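Local coordinates for protein nitrite oxidoreductase subunit A (Kuenenia stuttgartiensis, PDB 7B04) that belongs to the molybdopterin oxidoreductase family and carries a molybdenum atom, two MD1 groups and an iron/sulfur cluster, at residues Gly306-Glu311 with Tyr337-Gln342; Val331-Glu336 with Tyr346-Arg351. All blocks are in the same frame, centred on the assembly; numbering follows the deposited sequence.

Contact 1: residues Gly306-Glu311 with Tyr337-Gln342; sequences GKNLIE and YSPSAQ. With MD1 (phosphoric acid 4-(2-amino-4-oxo-3,4,5,6,-tetrahydro-pteridin-6-yl)-2-hydroxy-3,4-dimercapto-but-3-en-yl ester guanylate ester), chain C.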
loop_
_atom_site.group_PDB
_atom_site.type_symbol
_atom_site.label_atom_id
_atom_site.label_comp_id
_atom_site.label_asym_id
_atom_site.label_seq_id
_atom_site.Cartn_x
_atom_site.Cartn_y
_atom_site.Cartn_z
ATOM N N GLY B 306 10.936 11.908 11.088
ATOM C CA GLY B 306 9.694 11.316 11.532
ATOM C C GLY B 306 8.825 10.879 10.375
ATOM O O GLY B 306 7.592 10.904 10.470
ATOM N N LYS B 307 9.456 10.483 9.280
ATOM C CA LYS B 307 8.644 10.152 8.089
ATOM C C LYS B 307 9.127 8.921 7.319
ATOM O O LYS B 307 10.319 8.789 7.105
ATOM C CB LYS B 307 8.697 11.369 7.168
ATOM C CG LYS B 307 8.233 11.166 5.746
ATOM C CD LYS B 307 7.010 11.951 5.446
ATOM C CE LYS B 307 6.088 11.258 4.480
ATOM N NZ LYS B 307 4.748 11.869 4.504
ATOM N N ASN B 308 8.188 8.067 6.919
ATOM C CA ASN B 308 8.477 6.938 6.008
ATOM C C ASN B 308 8.161 7.420 4.600
ATOM O O ASN B 308 7.105 7.114 4.099
ATOM C CB ASN B 308 7.595 5.730 6.285
ATOM C CG ASN B 308 8.328 4.427 6.116
ATOM O OD1 ASN B 308 9.233 4.336 5.308
ATOM N ND2 ASN B 308 7.966 3.438 6.897
ATOM N N LEU B 309 9.116 8.061 3.946
ATOM C CA LEU B 309 8.889 8.595 2.582
ATOM C C LEU B 309 8.596 7.447 1.614
ATOM O O LEU B 309 7.798 7.633 0.729
ATOM C CB LEU B 309 10.110 9.420 2.172
ATOM C CG LEU B 309 9.822 10.780 1.543
ATOM C CD1 LEU B 309 8.483 11.335 1.962
ATOM C CD2 LEU B 309 10.914 11.772 1.849
ATOM N N ILE B 310 9.275 6.319 1.789
ATOM C CA ILE B 310 9.147 5.082 0.974
ATOM C C ILE B 310 7.755 4.470 1.073
ATOM O O ILE B 310 7.331 3.948 0.079
ATOM C CB ILE B 310 10.233 4.085 1.373
ATOM C CG1 ILE B 310 11.580 4.470 0.779
ATOM C CG2 ILE B 310 9.833 2.697 0.961
ATOM C CD1 ILE B 310 11.716 5.922 0.568
ATOM N N GLU B 311 7.085 4.489 2.222
ATOM C CA GLU B 311 5.786 3.830 2.253
ATOM C C GLU B 311 4.608 4.787 2.223
ATOM O O GLU B 311 3.473 4.332 2.027
ATOM C CB GLU B 311 5.592 2.998 3.531
ATOM C CG GLU B 311 6.590 1.946 3.911
ATOM C CD GLU B 311 6.036 1.125 5.064
ATOM O OE1 GLU B 311 4.815 1.221 5.311
ATOM O OE2 GLU B 311 6.798 0.406 5.734
ATOM N N TYR B 337 14.191 0.201 12.140
ATOM C CA TYR B 337 14.832 0.116 10.830
ATOM C C TYR B 337 13.702 0.012 9.815
ATOM O O TYR B 337 13.236 -1.076 9.475
ATOM C CB TYR B 337 15.794 -1.062 10.753
ATOM C CG TYR B 337 16.616 -1.071 9.485
ATOM C CD1 TYR B 337 17.672 -0.186 9.311
ATOM C CD2 TYR B 337 16.330 -1.956 8.456
ATOM C CE1 TYR B 337 18.422 -0.185 8.148
ATOM C CE2 TYR B 337 17.073 -1.963 7.291
ATOM C CZ TYR B 337 18.117 -1.078 7.142
ATOM O OH TYR B 337 18.856 -1.090 5.982
ATOM N N SER B 338 13.252 1.161 9.337
ATOM C CA SER B 338 12.076 1.257 8.487
ATOM C C SER B 338 12.457 1.035 7.032
ATOM O O SER B 338 13.637 1.014 6.677
ATOM C CB SER B 338 11.419 2.623 8.678
ATOM O OG SER B 338 12.253 3.664 8.198
ATOM N N PRO B 339 11.469 0.832 6.155
ATOM C CA PRO B 339 11.774 0.759 4.717
ATOM C C PRO B 339 12.474 1.991 4.180
ATOM O O PRO B 339 13.137 1.903 3.140
ATOM C CB PRO B 339 10.395 0.576 4.080
ATOM C CG PRO B 339 9.639 -0.159 5.112
ATOM C CD PRO B 339 10.081 0.419 6.429
ATOM N N SER B 340 12.352 3.135 4.852
ATOM C CA SER B 340 13.118 4.308 4.462
ATOM C C SER B 340 14.564 4.218 4.919
ATOM O O SER B 340 15.427 4.892 4.348
ATOM C CB SER B 340 12.473 5.574 5.026
ATOM O OG SER B 340 11.176 5.767 4.487
ATOM N N ALA B 341 14.848 3.389 5.926
ATOM C CA ALA B 341 16.207 3.281 6.440
ATOM C C ALA B 341 17.120 2.535 5.474
ATOM O O ALA B 341 18.339 2.738 5.504
ATOM C CB ALA B 341 16.200 2.603 7.806
ATOM N N GLN B 342 16.559 1.666 4.623
ATOM C CA GLN B 342 17.372 0.968 3.628
ATOM C C GLN B 342 18.147 1.957 2.776
ATOM O O GLN B 342 19.352 1.802 2.542
ATOM C CB GLN B 342 16.497 0.156 2.683
ATOM C CG GLN B 342 15.628 -0.927 3.223
ATOM C CD GLN B 342 14.785 -1.494 2.098
ATOM O OE1 GLN B 342 14.898 -1.052 0.954
ATOM N NE2 GLN B 342 13.952 -2.471 2.405
HETATM P PB MD1 C . 4.125 9.588 8.112
HETATM O O3B MD1 C . 3.699 9.064 9.615
HETATM O O1B MD1 C . 5.257 8.741 7.584
HETATM O O2B MD1 C . 4.568 11.029 8.192
HETATM O O3A MD1 C . 2.814 9.457 7.117
HETATM C C10 MD1 C . 1.696 10.283 7.298
HETATM C C11 MD1 C . 1.071 10.595 5.908
HETATM O O11 MD1 C . 1.294 9.268 5.034
HETATM C C12 MD1 C . -0.184 11.041 6.068
HETATM S S12 MD1 C . -0.555 12.113 7.485
HETATM C C13 MD1 C . -1.394 10.786 5.130
HETATM S S13 MD1 C . -2.962 11.554 5.628
HETATM C C14 MD1 C . -1.406 9.963 3.951
HETATM N N15 MD1 C . -1.176 8.477 4.509
HETATM C C16 MD1 C . -0.818 7.561 3.505
HETATM C C15 MD1 C . -1.339 6.169 3.475
HETATM O O14 MD1 C . -2.089 5.793 4.312
HETATM N N17 MD1 C . -0.907 5.255 2.382
HETATM C C17 MD1 C . 0.073 5.750 1.293
HETATM N N16 MD1 C . 0.486 4.853 0.231
HETATM N N18 MD1 C . 0.604 7.165 1.323
HETATM C C20 MD1 C . 0.195 8.062 2.372
HETATM N N8 MD1 C . 0.662 9.388 2.448
HETATM C C7 MD1 C . -0.527 10.403 2.810
HETATM P PA MD1 C . 4.276 7.695 10.329
HETATM O O1A MD1 C . 3.350 7.329 11.462
HETATM O O2A MD1 C . 4.298 6.590 9.302
HETATM O "O5'" MD1 C . 5.796 7.910 10.931
HETATM C "C5'" MD1 C . 6.893 7.758 10.082
HETATM C "C4'" MD1 C . 8.109 7.116 10.837
HETATM O "O4'" MD1 C . 8.473 7.901 12.137
HETATM C "C1'" MD1 C . 8.701 6.766 13.173
HETATM N N9 MD1 C . 8.554 7.252 14.571
HETATM C C4 MD1 C . 9.456 8.087 15.075
HETATM N N3 MD1 C . 10.685 8.700 14.493
HETATM C C2 MD1 C . 11.503 9.605 15.297
HETATM N N2 MD1 C . 12.698 10.201 14.728
HETATM N N1 MD1 C . 11.122 9.906 16.656
HETATM C C6 MD1 C . 9.943 9.313 17.208
HETATM O O6 MD1 C . 9.624 9.557 18.321
HETATM C C5 MD1 C . 9.091 8.364 16.357
HETATM N N7 MD1 C . 7.972 7.694 16.618
HETATM C C8 MD1 C . 7.629 6.997 15.516
HETATM C "C2'" MD1 C . 7.776 5.949 12.867
HETATM O "O2'" MD1 C . 8.047 4.629 13.418
HETATM C "C3'" MD1 C . 7.831 5.922 11.208
HETATM O "O3'" MD1 C . 8.888 5.025 10.761
#
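In the MD1 pocket, at the start of helix 309-312, Asn308 occupies the N-cap position and meets Ser340 of the loop that joins strands 329-332 and 346-347. The Ser340 hydroxyl OG donates to Asn308 OD1 at 2.5 Å, coming in at a C=O...donor angle of 138° and tilted 25° out of the carbonyl plane. The same OG accepts a weak, nearly straight bond from Ile310 N at 3.3 Å. With chi1 at -63°, OG lies beside its own backbone N and anti to the carbonyl carbon, and from there it serves both the amide side chain and the first turn of the helix. Pro339 fills the other half of the contact: its CB packs on Ile310 CG2 at 3.8 Å, its CD lies 3.7 Å from Asn308 ND2, and its CG lies beside Glu311 OE2. The side chains of Asn308 and Pro339 cross at about a right angle, with OD1 turned to the serine. The helix follows strand 301-304 through a short turn, the strand-loop-helix step of a Rossmann-like parallel sheet, and the ligand sits at this turn. Asn308 N donates an almost linear bond to MD1 O1B at 3.1 Å, and Lys307 NZ approaches MD1 O2B at 3.8 Å; the helix start and the lysine would probably both favour the negatively charged phosphate. At the far end of the segment, Glu311 O lies 3.5 Å from MD1 N16. Glu311 OE1 forms a salt bridge with Lys1019. Ile36 and Tyr170 of the neighbouring subunit B pack on Ile310 and Pro339, placing this buried contact beside the interface between the two chains.

Contact 2: residues Val331-Glu336 with Tyr346-Arg351; sequences VVITPE and YWIPIR. With MD1 (phosphoric acid 4-(2-amino-4-oxo-3,4,5,6,-tetrahydro-pteridin-6-yl)-2-hydroxy-3,4-dimercapto-but-3-en-yl ester guanylate ester), chain C.
The guanosine end of the MD1 pocket begins just past the parallel bridge between Val332 and Trp347, at the last strand this chain gives to a Rossmann-like sheet. Ile348 N donates to Val332 O at 3.0 Å, nearly straight at 174° and almost on the carbonyl axis. A weaker, bent bond runs back from Thr334 N to Ile348 O at 3.3 Å, after which both segments continue as loops. Ile333 and Ile348 lie side by side and point the same way, CG1 of the first against CD1 of the second at 3.7 Å; Val331 CG2 rests obliquely against Tyr346 CZ. Ile350 CG2 meets Ile333 CG2 and lies close to MD1 N2. Helix 505-517 packs on Ile333, Tyr346 and Ile348. Trp347 leaves on the face it shares with Val332, opposite Val331 and Tyr346, its CG anti to the backbone N (chi1 169°). The indole crosses Thr334 at about a right angle: NE1 makes a weak bond to Thr334 O at 2.9 Å, Pro335 C sits at the ring edge in its plane, and Pro349 CG lies over one face near the rim. Thr334 OG1 donates to Glu336 O at 2.6 Å, bracing the loop that carries the carboxylate. Tyr346 and Trp347 also pair with a strand of subunit B in an antiparallel ladder, carrying the sheet into that chain. On the ligand side, MD1 N2 donates to Ile333 O at 2.5 Å, Pro335 CD packs 3.4 Å from MD1 N3, and Glu336 OE2 accepts from the ribose hydroxyl O3', while O2' lies so near OE1 that the length is doubtful at this resolution. An acidic residue at a ribose diol just past a parallel strand recalls classical Rossmann nucleotide sites; a carboxylate facing both hydroxyls would probably be ionised.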
loop_
_atom_site.group_PDB
_atom_site.type_symbol
_atom_site.label_atom_id
_atom_site.label_comp_id
_atom_site.label_asym_id
_atom_site.label_seq_id
_atom_site.Cartn_x
_atom_site.Cartn_y
_atom_site.Cartn_z
ATOM N N VAL B 331 19.840 10.347 5.110
ATOM C CA VAL B 331 19.879 10.063 6.540
ATOM C C VAL B 331 18.460 9.815 7.033
ATOM O O VAL B 331 17.540 10.567 6.692
ATOM C CB VAL B 331 20.518 11.218 7.336
ATOM C CG1 VAL B 331 20.588 10.874 8.819
ATOM C CG2 VAL B 331 21.893 11.548 6.792
ATOM N N VAL B 332 18.287 8.763 7.831
ATOM C CA VAL B 332 17.007 8.426 8.442
ATOM C C VAL B 332 17.222 8.295 9.942
ATOM O O VAL B 332 18.135 7.587 10.382
ATOM C CB VAL B 332 16.417 7.125 7.861
ATOM C CG1 VAL B 332 15.152 6.734 8.608
ATOM C CG2 VAL B 332 16.133 7.291 6.378
ATOM N N ILE B 333 16.388 8.970 10.724
ATOM C CA ILE B 333 16.526 9.006 12.181
ATOM C C ILE B 333 15.217 8.479 12.757
ATOM O O ILE B 333 14.290 9.239 13.040
ATOM C CB ILE B 333 16.834 10.413 12.701
ATOM C CG1 ILE B 333 18.088 10.973 12.030
ATOM C CG2 ILE B 333 16.989 10.404 14.215
ATOM C CD1 ILE B 333 18.271 12.460 12.236
ATOM N N THR B 334 15.143 7.170 12.976
ATOM C CA THR B 334 13.920 6.539 13.443
ATOM C C THR B 334 14.262 5.489 14.488
ATOM O O THR B 334 15.371 4.940 14.481
ATOM C CB THR B 334 13.128 5.884 12.296
ATOM O OG1 THR B 334 13.966 4.957 11.594
ATOM C CG2 THR B 334 12.598 6.934 11.327
ATOM N N PRO B 335 13.336 5.197 15.405
ATOM C CA PRO B 335 13.584 4.108 16.359
ATOM C C PRO B 335 13.678 2.753 15.688
ATOM O O PRO B 335 14.434 1.892 16.154
ATOM C CB PRO B 335 12.379 4.186 17.304
ATOM C CG PRO B 335 11.308 4.814 16.475
ATOM C CD PRO B 335 12.010 5.809 15.603
ATOM N N GLU B 336 12.933 2.541 14.611
ATOM C CA GLU B 336 12.922 1.284 13.885
ATOM C C GLU B 336 13.809 1.370 12.650
ATOM O O GLU B 336 14.154 2.455 12.176
ATOM C CB GLU B 336 11.496 0.931 13.459
ATOM C CG GLU B 336 11.070 1.618 12.165
ATOM C CD GLU B 336 9.990 2.660 12.374
ATOM O OE1 GLU B 336 10.132 3.493 13.293
ATOM O OE2 GLU B 336 9.003 2.660 11.607
ATOM N N TYR B 346 23.319 6.246 6.468
ATOM C CA TYR B 346 23.535 5.786 7.834
ATOM C C TYR B 346 22.255 6.015 8.624
ATOM O O TYR B 346 21.657 7.091 8.538
ATOM C CB TYR B 346 24.729 6.498 8.491
ATOM C CG TYR B 346 24.780 8.004 8.326
ATOM C CD1 TYR B 346 25.234 8.582 7.146
ATOM C CD2 TYR B 346 24.411 8.848 9.365
ATOM C CE1 TYR B 346 25.295 9.954 6.998
ATOM C CE2 TYR B 346 24.470 10.223 9.227
ATOM C CZ TYR B 346 24.915 10.770 8.044
ATOM O OH TYR B 346 24.973 12.138 7.906
ATOM N N TRP B 347 21.835 5.001 9.378
ATOM C CA TRP B 347 20.596 5.047 10.144
ATOM C C TRP B 347 20.893 5.374 11.602
ATOM O O TRP B 347 21.734 4.722 12.229
ATOM C CB TRP B 347 19.851 3.714 10.050
ATOM C CG TRP B 347 18.712 3.587 11.021
ATOM C CD1 TRP B 347 17.628 4.409 11.122
ATOM C CD2 TRP B 347 18.545 2.578 12.026
ATOM N NE1 TRP B 347 16.796 3.976 12.126
ATOM C CE2 TRP B 347 17.336 2.854 12.697
ATOM C CE3 TRP B 347 19.299 1.470 12.422
ATOM C CZ2 TRP B 347 16.866 2.063 13.742
ATOM C CZ3 TRP B 347 18.828 0.684 13.461
ATOM C CH2 TRP B 347 17.623 0.984 14.107
ATOM N N ILE B 348 20.202 6.379 12.130
ATOM C CA ILE B 348 20.392 6.822 13.510
ATOM C C ILE B 348 19.242 6.319 14.375
ATOM O O ILE B 348 18.138 6.881 14.318
ATOM C CB ILE B 348 20.504 8.353 13.593
ATOM C CG1 ILE B 348 21.696 8.852 12.776
ATOM C CG2 ILE B 348 20.628 8.801 15.044
ATOM C CD1 ILE B 348 21.720 10.353 12.589
ATOM N N PRO B 349 19.437 5.266 15.168
ATOM C CA PRO B 349 18.404 4.881 16.135
ATOM C C PRO B 349 18.227 5.967 17.185
ATOM O O PRO B 349 19.167 6.686 17.533
ATOM C CB PRO B 349 18.954 3.589 16.754
ATOM C CG PRO B 349 19.968 3.093 15.770
ATOM C CD PRO B 349 20.568 4.325 15.167
ATOM N N ILE B 350 17.002 6.084 17.692
ATOM C CA ILE B 350 16.677 7.110 18.674
ATOM C C ILE B 350 15.531 6.611 19.539
ATOM O O ILE B 350 14.714 5.791 19.108
ATOM C CB ILE B 350 16.330 8.456 17.990
ATOM C CG1 ILE B 350 16.361 9.603 19.002
ATOM C CG2 ILE B 350 14.978 8.379 17.298
ATOM C CD1 ILE B 350 16.388 10.973 18.370
ATOM N N ARG B 351 15.478 7.106 20.774
ATOM C CA ARG B 351 14.337 6.850 21.636
ATOM C C ARG B 351 13.182 7.743 21.208
ATOM O O ARG B 351 13.381 8.895 20.815
ATOM C CB ARG B 351 14.707 7.108 23.101
ATOM C CG ARG B 351 13.607 6.789 24.103
ATOM C CD ARG B 351 14.151 6.775 25.527
ATOM N NE ARG B 351 14.622 8.087 25.962
ATOM C CZ ARG B 351 13.865 8.990 26.577
ATOM N NH1 ARG B 351 14.381 10.156 26.939
ATOM N NH2 ARG B 351 12.589 8.729 26.827
HETATM P PB MD1 C . 4.125 9.588 8.112
HETATM O O3B MD1 C . 3.699 9.064 9.615
HETATM O O1B MD1 C . 5.257 8.741 7.584
HETATM O O2B MD1 C . 4.568 11.029 8.192
HETATM O O3A MD1 C . 2.814 9.457 7.117
HETATM C C10 MD1 C . 1.696 10.283 7.298
HETATM C C11 MD1 C . 1.071 10.595 5.908
HETATM O O11 MD1 C . 1.294 9.268 5.034
HETATM C C12 MD1 C . -0.184 11.041 6.068
HETATM S S12 MD1 C . -0.555 12.113 7.485
HETATM C C13 MD1 C . -1.394 10.786 5.130
HETATM S S13 MD1 C . -2.962 11.554 5.628
HETATM C C14 MD1 C . -1.406 9.963 3.951
HETATM N N15 MD1 C . -1.176 8.477 4.509
HETATM C C16 MD1 C . -0.818 7.561 3.505
HETATM C C15 MD1 C . -1.339 6.169 3.475
HETATM O O14 MD1 C . -2.089 5.793 4.312
HETATM N N17 MD1 C . -0.907 5.255 2.382
HETATM C C17 MD1 C . 0.073 5.750 1.293
HETATM N N16 MD1 C . 0.486 4.853 0.231
HETATM N N18 MD1 C . 0.604 7.165 1.323
HETATM C C20 MD1 C . 0.195 8.062 2.372
HETATM N N8 MD1 C . 0.662 9.388 2.448
HETATM C C7 MD1 C . -0.527 10.403 2.810
HETATM P PA MD1 C . 4.276 7.695 10.329
HETATM O O1A MD1 C . 3.350 7.329 11.462
HETATM O O2A MD1 C . 4.298 6.590 9.302
HETATM O "O5'" MD1 C . 5.796 7.910 10.931
HETATM C "C5'" MD1 C . 6.893 7.758 10.082
HETATM C "C4'" MD1 C . 8.109 7.116 10.837
HETATM O "O4'" MD1 C . 8.473 7.901 12.137
HETATM C "C1'" MD1 C . 8.701 6.766 13.173
HETATM N N9 MD1 C . 8.554 7.252 14.571
HETATM C C4 MD1 C . 9.456 8.087 15.075
HETATM N N3 MD1 C . 10.685 8.700 14.493
HETATM C C2 MD1 C . 11.503 9.605 15.297
HETATM N N2 MD1 C . 12.698 10.201 14.728
HETATM N N1 MD1 C . 11.122 9.906 16.656
HETATM C C6 MD1 C . 9.943 9.313 17.208
HETATM O O6 MD1 C . 9.624 9.557 18.321
HETATM C C5 MD1 C . 9.091 8.364 16.357
HETATM N N7 MD1 C . 7.972 7.694 16.618
HETATM C C8 MD1 C . 7.629 6.997 15.516
HETATM C "C2'" MD1 C . 7.776 5.949 12.867
HETATM O "O2'" MD1 C . 8.047 4.629 13.418
HETATM C "C3'" MD1 C . 7.831 5.922 11.208
HETATM O "O3'" MD1 C . 8.888 5.025 10.761
#

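The segments alternate along the chain, 306-311, 331-336, 337-342 and 346-351, so contacts 1 and 2 interlock, with centres 10 Å apart. They share the five-stranded parallel sheet: the helix of contact 1 follows strand 301-304, which pairs with strand 329-332, which in turn pairs with 346-347. The 337-342 loop between the last two strands brings the two contacts together, Ser340 O packing on Val332 CG2 at 3.2 Å and Tyr337 N near Trp347 CZ2. Both contacts touch the same MD1, contact 1 along its phosphates and as far as the pterin amine, contact 2 at its ribose and guanine, so neighbouring strand ends line successive parts of one cofactor molecule, close to subunit B.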